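Side-chain contacts in (R)-specific secondary-alkylsulfatase (PDB 4AXH), which catalyses the zinc-dependent, enantioselective hydrolysis of (R)-secondary alkyl sulfates with strict inversion of configuration, giving (S)-alcohols and sulfate: residues Phe378-Ala383 with Arg425-Arg430; Ala504-Gly509 with Glu527-Val532; Phe60-Arg65 with Pro358-Asp363; Lys270-His275 with Leu341-Asp346. All blocks are in the same frame, centred on the assembly; numbering follows the deposited sequence. Where two conformers were deposited one is given.

Contact 1 of 4, residues Phe378-Ala383 with Arg425-Arg430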
loop_
_atom_site.group_PDB
_atom_site.type_symbol
_atom_site.label_atom_id
_atom_site.label_comp_id
_atom_site.label_asym_id
_atom_site.label_seq_id
_atom_site.Cartn_x
_atom_site.Cartn_y
_atom_site.Cartn_z
ATOM N N PHE A 378 7.245 16.663 -0.765
ATOM C CA PHE A 378 7.062 16.859 -2.200
ATOM C C PHE A 378 6.559 15.562 -2.858
ATOM O O PHE A 378 5.644 15.587 -3.687
ATOM C CB PHE A 378 8.353 17.344 -2.882
ATOM C CG PHE A 378 8.342 17.269 -4.382
ATOM C CD1 PHE A 378 7.611 18.186 -5.135
ATOM C CD2 PHE A 378 9.032 16.258 -5.053
ATOM C CE1 PHE A 378 7.597 18.121 -6.542
ATOM C CE2 PHE A 378 8.989 16.167 -6.457
ATOM C CZ PHE A 378 8.265 17.105 -7.192
ATOM N N LEU A 379 7.167 14.442 -2.503
ATOM C CA LEU A 379 6.786 13.169 -3.084
ATOM C C LEU A 379 5.320 12.902 -2.856
ATOM O O LEU A 379 4.598 12.699 -3.823
ATOM C CB LEU A 379 7.682 12.019 -2.590
ATOM C CG LEU A 379 9.065 11.972 -3.196
ATOM C CD1 LEU A 379 9.964 11.040 -2.383
ATOM C CD2 LEU A 379 9.017 11.562 -4.661
ATOM N N ASN A 380 4.875 13.040 -1.611
ATOM C CA ASN A 380 3.488 12.858 -1.223
ATOM C C ASN A 380 2.566 13.901 -1.899
ATOM O O ASN A 380 1.668 13.531 -2.657
ATOM C CB ASN A 380 3.377 12.938 0.302
ATOM C CG ASN A 380 2.011 12.607 0.810
ATOM O OD1 ASN A 380 1.657 11.433 0.978
ATOM N ND2 ASN A 380 1.206 13.636 1.055
ATOM N N ASN A 381 2.831 15.196 -1.653
ATOM C CA ASN A 381 2.016 16.303 -2.129
ATOM C C ASN A 381 1.956 16.497 -3.625
ATOM O O ASN A 381 0.878 16.789 -4.124
ATOM C CB ASN A 381 2.357 17.600 -1.411
ATOM C CG ASN A 381 2.234 17.569 0.090
ATOM O OD1 ASN A 381 1.391 16.863 0.681
ATOM N ND2 ASN A 381 3.065 18.371 0.747
ATOM N N ARG A 382 3.087 16.368 -4.356
ATOM C CA ARG A 382 3.064 16.567 -5.814
ATOM C C ARG A 382 2.292 15.436 -6.490
ATOM O O ARG A 382 1.487 15.708 -7.386
ATOM C CB ARG A 382 4.467 16.717 -6.397
ATOM C CG ARG A 382 4.556 16.764 -7.941
ATOM C CD ARG A 382 4.820 18.151 -8.517
ATOM N NE ARG A 382 3.595 18.928 -8.643
ATOM C CZ ARG A 382 3.137 19.403 -9.789
ATOM N NH1 ARG A 382 3.811 19.209 -10.908
ATOM N NH2 ARG A 382 2.001 20.089 -9.824
ATOM N N ALA A 383 2.524 14.188 -6.047
ATOM C CA ALA A 383 1.841 13.027 -6.570
ATOM C C ALA A 383 0.333 13.191 -6.362
ATOM O O ALA A 383 -0.405 13.118 -7.351
ATOM C CB ALA A 383 2.368 11.747 -5.909
ATOM N N ARG A 425 5.375 6.702 -8.312
ATOM C CA ARG A 425 4.516 5.569 -8.664
ATOM C C ARG A 425 4.003 4.934 -7.373
ATOM O O ARG A 425 2.810 4.701 -7.272
ATOM C CB ARG A 425 5.264 4.572 -9.601
ATOM C CG ARG A 425 5.493 5.170 -11.009
ATOM C CD ARG A 425 5.998 4.231 -12.089
ATOM N NE ARG A 425 7.450 4.187 -12.139
ATOM C CZ ARG A 425 8.193 4.484 -13.196
ATOM N NH1 ARG A 425 7.625 4.799 -14.350
ATOM N NH2 ARG A 425 9.507 4.438 -13.117
ATOM N N ALA A 426 4.876 4.796 -6.347
ATOM C CA ALA A 426 4.561 4.258 -5.021
ATOM C C ALA A 426 3.458 5.030 -4.304
ATOM O O ALA A 426 2.590 4.398 -3.683
ATOM C CB ALA A 426 5.827 4.173 -4.137
ATOM N N VAL A 427 3.513 6.392 -4.344
ATOM C CA VAL A 427 2.496 7.286 -3.701
ATOM C C VAL A 427 1.117 7.020 -4.392
ATOM O O VAL A 427 0.105 6.940 -3.703
ATOM C CB VAL A 427 2.887 8.810 -3.645
ATOM C CG1 VAL A 427 1.831 9.654 -2.919
ATOM C CG2 VAL A 427 4.246 9.011 -2.974
ATOM N N TYR A 428 1.118 6.811 -5.732
ATOM C CA TYR A 428 -0.054 6.451 -6.514
ATOM C C TYR A 428 -0.581 5.104 -6.022
ATOM O O TYR A 428 -1.764 5.034 -5.725
ATOM C CB TYR A 428 0.260 6.401 -8.010
ATOM C CG TYR A 428 -0.960 6.231 -8.887
ATOM C CD1 TYR A 428 -1.504 4.966 -9.131
ATOM C CD2 TYR A 428 -1.568 7.329 -9.490
ATOM C CE1 TYR A 428 -2.620 4.805 -9.955
ATOM C CE2 TYR A 428 -2.687 7.179 -10.311
ATOM C CZ TYR A 428 -3.203 5.917 -10.546
ATOM O OH TYR A 428 -4.301 5.797 -11.361
ATOM N N GLN A 429 0.284 4.062 -5.914
ATOM C CA GLN A 429 -0.055 2.727 -5.386
ATOM C C GLN A 429 -0.653 2.839 -3.965
ATOM O O GLN A 429 -1.731 2.288 -3.705
ATOM C CB GLN A 429 1.199 1.805 -5.366
ATOM C CG GLN A 429 1.028 0.511 -4.535
ATOM C CD GLN A 429 2.320 -0.240 -4.256
ATOM O OE1 GLN A 429 3.153 -0.448 -5.149
ATOM N NE2 GLN A 429 2.477 -0.727 -3.028
ATOM N N ARG A 430 0.053 3.553 -3.057
ATOM C CA ARG A 430 -0.400 3.744 -1.679
ATOM C C ARG A 430 -1.815 4.367 -1.555
ATOM O O ARG A 430 -2.617 3.854 -0.792
ATOM C CB ARG A 430 0.678 4.423 -0.794
ATOM C CG ARG A 430 0.165 5.466 0.192
ATOM C CD ARG A 430 0.740 5.395 1.596
ATOM N NE ARG A 430 0.040 6.389 2.411
ATOM C CZ ARG A 430 -0.295 6.247 3.689
ATOM N NH1 ARG A 430 0.016 5.139 4.344
ATOM N NH2 ARG A 430 -0.965 7.209 4.317
#
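Asn380, which borders Val427 across this helix-helix contact, has its carboxamide held at both ends. ND2 donates to OD1 of the next residue, Asn381 (3.3 Å), reaching that oxygen from above its carbonyl plane, while Asn380 OD1 is hydrogen-bonded to the hydroxyl of Tyr431, just past segment 425-430. These two bonds should fix the rotation of the amide, whose oxygen lies beside Val427 without bonding to the opposite segment.

What crosses between the segments is van der Waals packing. Helix 362-388 and helix 420-431 cross here at -67°, their local axes 9.2 Å apart at closest approach, and Val427 is the residue that reaches across. Its two methyls divide the work. CG1, anti to the backbone N (chi1 -177°), packs against Ala383 CB at 3.7 Å and also comes to 3.9 Å from the backbone oxygen of Asn380. CG2 sits 3.8 Å from Leu379 O, one residue before Asn380. Val427 thus rests on the partner helix between the methyl of Ala383 and the backbone oxygens of Leu379 and Asn380.

The side chain of Val427 also comes within about 4 Å of that of Leu319, a residue of the sulfate site. Nearby, Arg425 forms a salt bridge with Asp443 of the second subunit. No hydrogen bond joins the two segments, so cohesion between them rests on shape and van der Waals contact, with the polar amide tied down at the border.

Contact 2 of 4, residues Ala504-Gly509 with Glu527-Val532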
loop_
_atom_site.group_PDB
_atom_site.type_symbol
_atom_site.label_atom_id
_atom_site.label_comp_id
_atom_site.label_asym_id
_atom_site.label_seq_id
_atom_site.Cartn_x
_atom_site.Cartn_y
_atom_site.Cartn_z
ATOM N N ALA A 504 21.051 -4.178 -24.018
ATOM C CA ALA A 504 20.270 -2.957 -23.845
ATOM C C ALA A 504 20.100 -2.606 -22.365
ATOM O O ALA A 504 20.245 -1.427 -22.040
ATOM C CB ALA A 504 18.921 -3.091 -24.518
ATOM N N MET A 505 19.822 -3.621 -21.478
ATOM C CA MET A 505 19.704 -3.497 -20.003
ATOM C C MET A 505 21.011 -3.004 -19.424
ATOM O O MET A 505 21.010 -2.113 -18.589
ATOM C CB MET A 505 19.419 -4.852 -19.351
ATOM C CG MET A 505 17.965 -5.169 -19.219
ATOM S SD MET A 505 17.663 -6.048 -17.675
ATOM C CE MET A 505 16.018 -6.672 -18.016
ATOM N N GLU A 506 22.130 -3.611 -19.867
ATOM C CA GLU A 506 23.499 -3.305 -19.479
ATOM C C GLU A 506 23.826 -1.835 -19.725
ATOM O O GLU A 506 24.449 -1.207 -18.861
ATOM C CB GLU A 506 24.437 -4.211 -20.278
ATOM C CG GLU A 506 25.914 -4.058 -19.978
ATOM C CD GLU A 506 26.720 -5.155 -20.630
ATOM O OE1 GLU A 506 26.959 -5.079 -21.859
ATOM O OE2 GLU A 506 27.013 -6.147 -19.925
ATOM N N GLN A 507 23.405 -1.286 -20.896
ATOM C CA GLN A 507 23.589 0.113 -21.299
ATOM C C GLN A 507 22.769 1.008 -20.386
ATOM O O GLN A 507 23.271 2.056 -19.991
ATOM C CB GLN A 507 23.213 0.344 -22.781
ATOM C CG GLN A 507 24.167 -0.283 -23.831
ATOM C CD GLN A 507 25.613 0.143 -23.732
ATOM O OE1 GLN A 507 25.949 1.331 -23.795
ATOM N NE2 GLN A 507 26.516 -0.840 -23.646
ATOM N N LEU A 508 21.541 0.567 -19.988
ATOM C CA LEU A 508 20.666 1.272 -19.029
ATOM C C LEU A 508 21.333 1.327 -17.638
ATOM O O LEU A 508 21.163 2.312 -16.916
ATOM C CB LEU A 508 19.279 0.639 -18.915
ATOM C CG LEU A 508 18.370 0.743 -20.156
ATOM C CD1 LEU A 508 17.134 -0.148 -20.002
ATOM C CD2 LEU A 508 17.934 2.167 -20.429
ATOM N N GLY A 509 22.092 0.277 -17.305
ATOM C CA GLY A 509 22.851 0.152 -16.070
ATOM C C GLY A 509 24.041 1.081 -16.094
ATOM O O GLY A 509 24.341 1.721 -15.084
ATOM N N GLU A 527 21.712 -12.873 -15.796
ATOM C CA GLU A 527 20.796 -14.022 -15.875
ATOM C C GLU A 527 20.202 -14.252 -17.264
ATOM O O GLU A 527 19.885 -15.395 -17.606
ATOM C CB GLU A 527 19.672 -13.942 -14.841
ATOM C CG GLU A 527 20.069 -14.056 -13.374
ATOM C CD GLU A 527 18.890 -14.157 -12.412
ATOM O OE1 GLU A 527 17.722 -14.072 -12.863
ATOM O OE2 GLU A 527 19.134 -14.364 -11.203
ATOM N N LEU A 528 20.045 -13.174 -18.067
ATOM C CA LEU A 528 19.508 -13.275 -19.432
ATOM C C LEU A 528 20.515 -14.006 -20.283
ATOM O O LEU A 528 20.147 -14.844 -21.097
ATOM C CB LEU A 528 19.255 -11.888 -20.023
ATOM C CG LEU A 528 17.903 -11.286 -19.733
ATOM C CD1 LEU A 528 17.922 -9.785 -19.991
ATOM C CD2 LEU A 528 16.771 -12.011 -20.513
ATOM N N ARG A 529 21.794 -13.707 -20.057
ATOM C CA ARG A 529 22.914 -14.305 -20.741
ATOM C C ARG A 529 23.167 -15.739 -20.262
ATOM O O ARG A 529 23.362 -16.630 -21.087
ATOM C CB ARG A 529 24.166 -13.445 -20.538
ATOM C CG ARG A 529 24.174 -12.206 -21.416
ATOM C CD ARG A 529 25.124 -11.158 -20.894
ATOM N NE ARG A 529 25.091 -9.958 -21.732
ATOM C CZ ARG A 529 25.785 -8.851 -21.490
ATOM N NH1 ARG A 529 26.578 -8.776 -20.424
ATOM N NH2 ARG A 529 25.691 -7.811 -22.307
ATOM N N HIS A 530 23.155 -15.962 -18.941
ATOM C CA HIS A 530 23.474 -17.255 -18.348
ATOM C C HIS A 530 22.294 -17.886 -17.610
ATOM O O HIS A 530 21.620 -18.750 -18.173
ATOM C CB HIS A 530 24.762 -17.151 -17.504
ATOM C CG HIS A 530 25.846 -16.363 -18.190
ATOM N ND1 HIS A 530 26.621 -16.921 -19.198
ATOM C CD2 HIS A 530 26.196 -15.062 -18.051
ATOM C CE1 HIS A 530 27.437 -15.959 -19.607
ATOM N NE2 HIS A 530 27.217 -14.821 -18.950
ATOM N N GLY A 531 22.013 -17.422 -16.400
ATOM C CA GLY A 531 20.911 -17.938 -15.595
ATOM C C GLY A 531 21.194 -17.862 -14.113
ATOM O O GLY A 531 22.159 -17.215 -13.695
ATOM N N VAL A 532 20.359 -18.531 -13.317
ATOM C CA VAL A 532 20.451 -18.529 -11.856
ATOM C C VAL A 532 21.466 -19.563 -11.276
ATOM O O VAL A 532 21.355 -20.746 -11.599
ATOM C CB VAL A 532 19.036 -18.503 -11.189
ATOM C CG1 VAL A 532 18.153 -19.672 -11.622
ATOM C CG2 VAL A 532 19.114 -18.419 -9.675
#
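Two successive helices of the alkyl sulfatase dimerisation region, 495-511 and 515-529, meet here through one ion pair and one apolar touch; the family is grouped with the TPR-like helical repeats. Arg529, at the last turn of the second helix, grips Glu506 end-on with both terminal nitrogens, one to each carboxylate oxygen. NH2 points almost straight at OE1 (3.0 Å, N-H...O 169°), whereas the bond from NH1 to OE2 (2.7 Å) is more bent. The carboxylate is not coplanar with the guanidinium: the planes stand 69° apart, so the pair is bidentate but strongly twisted, with OE1 approached from above the carboxylate plane and OE2 on the syn side but well out of that plane.

Both side chains reach out in extended form and meet at about a right angle. Each has a second partner: Arg529 NH2 also forms a salt bridge with Asp503, and Glu506 OE2 is hydrogen-bonded to Ser34 OG, which brings the N-terminal part of the chain into this buried network.

One residue earlier on each helix the contact is purely apolar. Met505, bent at chi2 and packing also on Pro439 of the second subunit, lays its CE methyl 4.1 Å from CD1 of Leu528.

Contact 3 of 4, residues Phe60-Arg65 with Pro358-Asp363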
loop_
_atom_site.group_PDB
_atom_site.type_symbol
_atom_site.label_atom_id
_atom_site.label_comp_id
_atom_site.label_asym_id
_atom_site.label_seq_id
_atom_site.Cartn_x
_atom_site.Cartn_y
_atom_site.Cartn_z
ATOM N N PHE A 60 33.047 15.018 0.317
ATOM C CA PHE A 60 34.376 14.413 0.425
ATOM C C PHE A 60 35.082 14.904 1.665
ATOM O O PHE A 60 35.745 14.108 2.318
ATOM C CB PHE A 60 35.228 14.698 -0.797
ATOM C CG PHE A 60 34.867 13.802 -1.949
ATOM C CD1 PHE A 60 35.049 12.416 -1.864
ATOM C CD2 PHE A 60 34.371 14.334 -3.125
ATOM C CE1 PHE A 60 34.691 11.588 -2.911
ATOM C CE2 PHE A 60 34.031 13.506 -4.178
ATOM C CZ PHE A 60 34.190 12.136 -4.064
ATOM N N GLU A 61 34.918 16.199 2.012
ATOM C CA GLU A 61 35.497 16.792 3.209
ATOM C C GLU A 61 34.800 16.210 4.431
ATOM O O GLU A 61 35.472 15.881 5.399
ATOM C CB GLU A 61 35.391 18.335 3.195
ATOM C CG GLU A 61 36.378 19.015 4.141
ATOM C CD GLU A 61 35.933 20.333 4.761
ATOM O OE1 GLU A 61 35.896 21.355 4.034
ATOM O OE2 GLU A 61 35.645 20.346 5.982
ATOM N N ALA A 62 33.457 16.078 4.382
ATOM C CA ALA A 62 32.678 15.538 5.504
ATOM C C ALA A 62 32.907 14.018 5.718
ATOM O O ALA A 62 32.779 13.534 6.820
ATOM C CB ALA A 62 31.228 15.825 5.307
ATOM N N ALA A 63 33.277 13.293 4.687
ATOM C CA ALA A 63 33.537 11.881 4.840
ATOM C C ALA A 63 34.952 11.618 5.369
ATOM O O ALA A 63 35.106 10.752 6.216
ATOM C CB ALA A 63 33.309 11.148 3.515
ATOM N N LYS A 64 35.979 12.349 4.873
ATOM C CA LYS A 64 37.386 12.161 5.238
ATOM C C LYS A 64 37.734 12.741 6.604
ATOM O O LYS A 64 38.774 12.377 7.175
ATOM C CB LYS A 64 38.308 12.734 4.156
ATOM C CG LYS A 64 38.241 11.975 2.820
ATOM C CD LYS A 64 38.915 12.724 1.695
ATOM C CE LYS A 64 38.937 11.938 0.420
ATOM N NZ LYS A 64 39.522 12.736 -0.690
ATOM N N ARG A 65 36.853 13.616 7.142
ATOM C CA ARG A 65 37.016 14.287 8.421
ATOM C C ARG A 65 36.851 13.337 9.558
ATOM O O ARG A 65 35.857 12.602 9.620
ATOM C CB ARG A 65 36.045 15.498 8.541
ATOM C CG ARG A 65 36.200 16.328 9.811
ATOM C CD ARG A 65 35.532 17.693 9.758
ATOM N NE ARG A 65 35.608 18.350 11.067
ATOM C CZ ARG A 65 34.850 19.372 11.472
ATOM N NH1 ARG A 65 33.951 19.909 10.655
ATOM N NH2 ARG A 65 34.972 19.849 12.704
ATOM N N PRO A 358 28.750 12.140 8.328
ATOM C CA PRO A 358 28.033 13.175 9.076
ATOM C C PRO A 358 27.951 14.524 8.355
ATOM O O PRO A 358 28.740 14.785 7.484
ATOM C CB PRO A 358 28.898 13.321 10.354
ATOM C CG PRO A 358 29.920 12.228 10.308
ATOM C CD PRO A 358 30.112 11.977 8.865
ATOM N N VAL A 359 27.004 15.393 8.710
ATOM C CA VAL A 359 26.960 16.750 8.169
ATOM C C VAL A 359 27.310 17.699 9.317
ATOM O O VAL A 359 26.702 17.603 10.364
ATOM C CB VAL A 359 25.687 17.132 7.353
ATOM C CG1 VAL A 359 24.421 17.008 8.175
ATOM C CG2 VAL A 359 25.810 18.536 6.745
ATOM N N TRP A 360 28.334 18.542 9.153
ATOM C CA TRP A 360 28.841 19.430 10.219
ATOM C C TRP A 360 28.344 20.868 10.140
ATOM O O TRP A 360 28.162 21.391 9.044
ATOM C CB TRP A 360 30.388 19.464 10.249
ATOM C CG TRP A 360 31.081 18.168 9.938
ATOM C CD1 TRP A 360 31.259 17.622 8.704
ATOM C CD2 TRP A 360 31.619 17.222 10.872
ATOM N NE1 TRP A 360 31.874 16.400 8.808
ATOM C CE2 TRP A 360 32.179 16.166 10.123
ATOM C CE3 TRP A 360 31.756 17.201 12.282
ATOM C CZ2 TRP A 360 32.804 15.065 10.725
ATOM C CZ3 TRP A 360 32.375 16.108 12.877
ATOM C CH2 TRP A 360 32.866 15.047 12.105
ATOM N N GLY A 361 28.198 21.502 11.300
ATOM C CA GLY A 361 27.780 22.893 11.414
ATOM C C GLY A 361 26.289 23.039 11.410
ATOM O O GLY A 361 25.632 22.583 10.473
ATOM N N GLY A 362 25.766 23.677 12.459
ATOM C CA GLY A 362 24.339 23.907 12.692
ATOM C C GLY A 362 23.589 24.349 11.468
ATOM O O GLY A 362 22.522 23.811 11.185
ATOM N N ASP A 363 24.161 25.326 10.732
ATOM C CA ASP A 363 23.527 25.853 9.529
ATOM C C ASP A 363 23.413 24.825 8.408
ATOM O O ASP A 363 22.333 24.740 7.784
ATOM C CB ASP A 363 24.144 27.190 9.078
ATOM C CG ASP A 363 23.756 28.354 9.979
ATOM O OD1 ASP A 363 22.542 28.682 10.043
ATOM O OD2 ASP A 363 24.661 28.942 10.616
#
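Arg65 and Trp360 form a cation-pi stack where an N-terminal helix, 58-64, meets the rim of the metallo-beta-lactamase fold; strand 359-360 is an outermost strand of the six-stranded mixed sheet in that fold. Pro358, just before the strand, follows the zinc ligand His355 by three residues, whose side chain is about 10 Å from that of Pro358. The guanidinium of Arg65 lies nearly flat on the indole, the planes 22° apart, and its CZ stands 4.1 Å from the centroid of the Trp360 six-membered ring. Of the two terminal nitrogens NH1 comes nearer, reaching Trp360 CG at 3.4 Å. The aliphatic part of the same side chain shares the face: Arg65 CD sits over the five-membered ring as a CH-pi contact, 4.0 Å from its centroid. With CG anti to the backbone N (chi1 -176°) and the chain extended as far as NE, the arginine is laid across the indole from the benzo side to the CB side.

Backbone oxygens take part as neighbours in van der Waals contact, since no hydrogen bond crosses here. Ala62 CB rests 3.5 Å from Pro358 O, and Ala62 O lies against Pro358 CD.

The remaining packing involves Ala62, one turn before Arg65, and Pro358. Ala62 CA meets the indole edge, close to the ring plane, at 3.5 Å from Trp360 NE1, and its CB is 3.8 Å from Trp360 CD1. Arginine thus lies on one face and alanine at an edge. On the face opposite Arg65 lies Pro358 CB, 4.2 Å above the ring plane and offset toward the rim.

Contact 4 of 4, residues Lys270-His275 with Leu341-Asp346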
loop_
_atom_site.group_PDB
_atom_site.type_symbol
_atom_site.label_atom_id
_atom_site.label_comp_id
_atom_site.label_asym_id
_atom_site.label_seq_id
_atom_site.Cartn_x
_atom_site.Cartn_y
_atom_site.Cartn_z
ATOM N N LYS A 270 7.115 6.451 24.888
ATOM C CA LYS A 270 6.643 7.854 24.821
ATOM C C LYS A 270 7.214 8.565 23.560
ATOM O O LYS A 270 8.339 8.247 23.159
ATOM C CB LYS A 270 7.082 8.642 26.088
ATOM C CG LYS A 270 6.562 8.087 27.420
ATOM C CD LYS A 270 7.282 8.740 28.600
ATOM C CE LYS A 270 6.934 8.120 29.933
ATOM N NZ LYS A 270 6.064 9.011 30.757
ATOM N N PRO A 271 6.517 9.576 22.972
ATOM C CA PRO A 271 7.061 10.262 21.777
ATOM C C PRO A 271 8.478 10.813 21.898
ATOM O O PRO A 271 9.166 10.963 20.886
ATOM C CB PRO A 271 6.053 11.374 21.531
ATOM C CG PRO A 271 4.783 10.838 22.064
ATOM C CD PRO A 271 5.178 10.105 23.314
ATOM N N TYR A 272 8.890 11.135 23.131
ATOM C CA TYR A 272 10.212 11.629 23.522
ATOM C C TYR A 272 10.547 11.047 24.903
ATOM O O TYR A 272 9.702 11.058 25.786
ATOM C CB TYR A 272 10.277 13.170 23.550
ATOM C CG TYR A 272 9.940 13.841 22.229
ATOM C CD1 TYR A 272 10.934 14.131 21.294
ATOM C CD2 TYR A 272 8.632 14.234 21.938
ATOM C CE1 TYR A 272 10.633 14.803 20.109
ATOM C CE2 TYR A 272 8.313 14.864 20.740
ATOM C CZ TYR A 272 9.313 15.151 19.828
ATOM O OH TYR A 272 8.953 15.789 18.662
ATOM N N GLU A 273 11.745 10.486 25.064
ATOM C CA GLU A 273 12.170 9.867 26.317
ATOM C C GLU A 273 13.596 10.157 26.601
ATOM O O GLU A 273 14.460 9.861 25.777
ATOM C CB GLU A 273 11.952 8.339 26.313
ATOM C CG GLU A 273 10.561 7.916 26.736
ATOM C CD GLU A 273 10.373 6.435 27.001
ATOM O OE1 GLU A 273 11.268 5.831 27.631
ATOM O OE2 GLU A 273 9.296 5.899 26.649
ATOM N N ARG A 274 13.854 10.730 27.775
ATOM C CA ARG A 274 15.210 11.054 28.212
ATOM C C ARG A 274 15.713 9.923 29.096
ATOM O O ARG A 274 14.962 9.448 29.956
ATOM C CB ARG A 274 15.228 12.381 28.984
ATOM C CG ARG A 274 15.046 13.617 28.116
ATOM C CD ARG A 274 15.582 14.845 28.821
ATOM N NE ARG A 274 17.002 14.689 29.134
ATOM C CZ ARG A 274 18.000 15.147 28.384
ATOM N NH1 ARG A 274 17.750 15.839 27.278
ATOM N NH2 ARG A 274 19.255 14.939 28.749
ATOM N N HIS A 275 16.951 9.462 28.867
ATOM C CA HIS A 275 17.592 8.386 29.645
ATOM C C HIS A 275 19.069 8.641 29.805
ATOM O O HIS A 275 19.734 9.117 28.878
ATOM C CB HIS A 275 17.420 7.012 29.010
ATOM C CG HIS A 275 16.029 6.510 29.054
ATOM N ND1 HIS A 275 15.579 5.773 30.111
ATOM C CD2 HIS A 275 15.037 6.638 28.141
ATOM C CE1 HIS A 275 14.317 5.486 29.831
ATOM N NE2 HIS A 275 13.952 5.980 28.646
ATOM N N LEU A 341 13.802 18.720 13.242
ATOM C CA LEU A 341 14.365 20.041 12.932
ATOM C C LEU A 341 14.011 21.065 14.011
ATOM O O LEU A 341 14.890 21.795 14.474
ATOM C CB LEU A 341 13.933 20.558 11.532
ATOM C CG LEU A 341 14.516 21.943 11.030
ATOM C CD1 LEU A 341 16.041 21.990 11.095
ATOM C CD2 LEU A 341 14.125 22.190 9.584
ATOM N N GLU A 342 12.720 21.118 14.395
ATOM C CA GLU A 342 12.215 22.025 15.401
ATOM C C GLU A 342 12.792 21.717 16.782
ATOM O O GLU A 342 13.289 22.628 17.418
ATOM C CB GLU A 342 10.692 21.973 15.382
ATOM C CG GLU A 342 10.001 22.751 16.496
ATOM C CD GLU A 342 8.487 22.816 16.374
ATOM O OE1 GLU A 342 7.887 21.934 15.711
ATOM O OE2 GLU A 342 7.904 23.776 16.930
ATOM N N LYS A 343 12.788 20.437 17.223
ATOM C CA LYS A 343 13.291 20.056 18.548
ATOM C C LYS A 343 14.803 20.110 18.731
ATOM O O LYS A 343 15.279 20.389 19.841
ATOM C CB LYS A 343 12.748 18.683 18.977
ATOM C CG LYS A 343 11.533 18.729 19.915
ATOM C CD LYS A 343 11.888 18.185 21.309
ATOM C CE LYS A 343 10.704 17.943 22.227
ATOM N NZ LYS A 343 10.207 19.200 22.851
ATOM N N TYR A 344 15.571 19.810 17.672
ATOM C CA TYR A 344 17.027 19.711 17.798
ATOM C C TYR A 344 17.867 20.601 16.912
ATOM O O TYR A 344 19.033 20.802 17.242
ATOM C CB TYR A 344 17.496 18.238 17.692
ATOM C CG TYR A 344 16.671 17.278 18.517
ATOM C CD1 TYR A 344 16.668 17.350 19.909
ATOM C CD2 TYR A 344 15.834 16.347 17.908
ATOM C CE1 TYR A 344 15.885 16.488 20.676
ATOM C CE2 TYR A 344 15.042 15.482 18.664
ATOM C CZ TYR A 344 15.073 15.554 20.048
ATOM O OH TYR A 344 14.275 14.729 20.802
ATOM N N GLY A 345 17.291 21.126 15.836
ATOM C CA GLY A 345 17.970 21.976 14.864
ATOM C C GLY A 345 18.812 23.108 15.415
ATOM O O GLY A 345 19.944 23.301 14.973
ATOM N N ASP A 346 18.281 23.831 16.420
ATOM C CA ASP A 346 18.986 24.952 17.069
ATOM C C ASP A 346 20.025 24.505 18.109
ATOM O O ASP A 346 20.915 25.303 18.444
ATOM C CB ASP A 346 17.992 25.928 17.703
ATOM C CG ASP A 346 16.844 26.353 16.797
ATOM O OD1 ASP A 346 17.090 26.563 15.579
ATOM O OD2 ASP A 346 15.702 26.480 17.303
#
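Tyr272, at the start of strand 272-277, and Lys343, near the end of helix 330-344, have the closest CA atoms of the two segments, yet these are 10.3 Å apart, so side chains bridge the gap. The bend of the lysine at chi2 (-113°) carries its chain over the Tyr272 ring, with CE above the centre, 3.8 Å from the centroid, as a CH-pi contact; the further bend at chi4 sets the direction of NZ, which stands 5.1 Å from that centroid, so any cation-pi attraction is weak at most.

Tyr344 meets the same ring at its edge: its OH lies near the ring plane, 3.4 Å from Tyr272 CD1, and the two side chains run alongside each other, pointing opposite ways. That hydroxyl has a weak hydrogen bond to Glu283, and the Tyr344 ring also stacks with Tyr299.

Within the strand, Glu273 OE1 accepts a nearly straight bond from His275 NE2 (2.9 Å) through its anti lone pair, and OE2 takes the backbone N of Lys270 and also that of Glu269. Strand 272-277 is outermost in its sheet, and a helix laid over such a sheet is the layered alpha/beta packing of the metallo-beta-lactamase fold.

How the contacts relate
Along the chain, contact 4 lies within the long span between the two segments of contact 3; contacts 1 and 2 follow in turn. Contacts 3 and 4, centres 22 Å apart, occupy the same side of the chain's centre and reach the two outermost strands, 359-360 and 272-277, of one six-stranded sheet. Helix 362-388 begins at contact 3 and runs on to contact 1, its centre 31 Å away, so it links the catalytic metallo-beta-lactamase domain with the helical dimerisation region. Contact 2 belongs to that region, about 30 Å from contact 1 and 47 Å from contact 4 between centres. Contacts 1, 2 and 4 have residues that touch the second subunit.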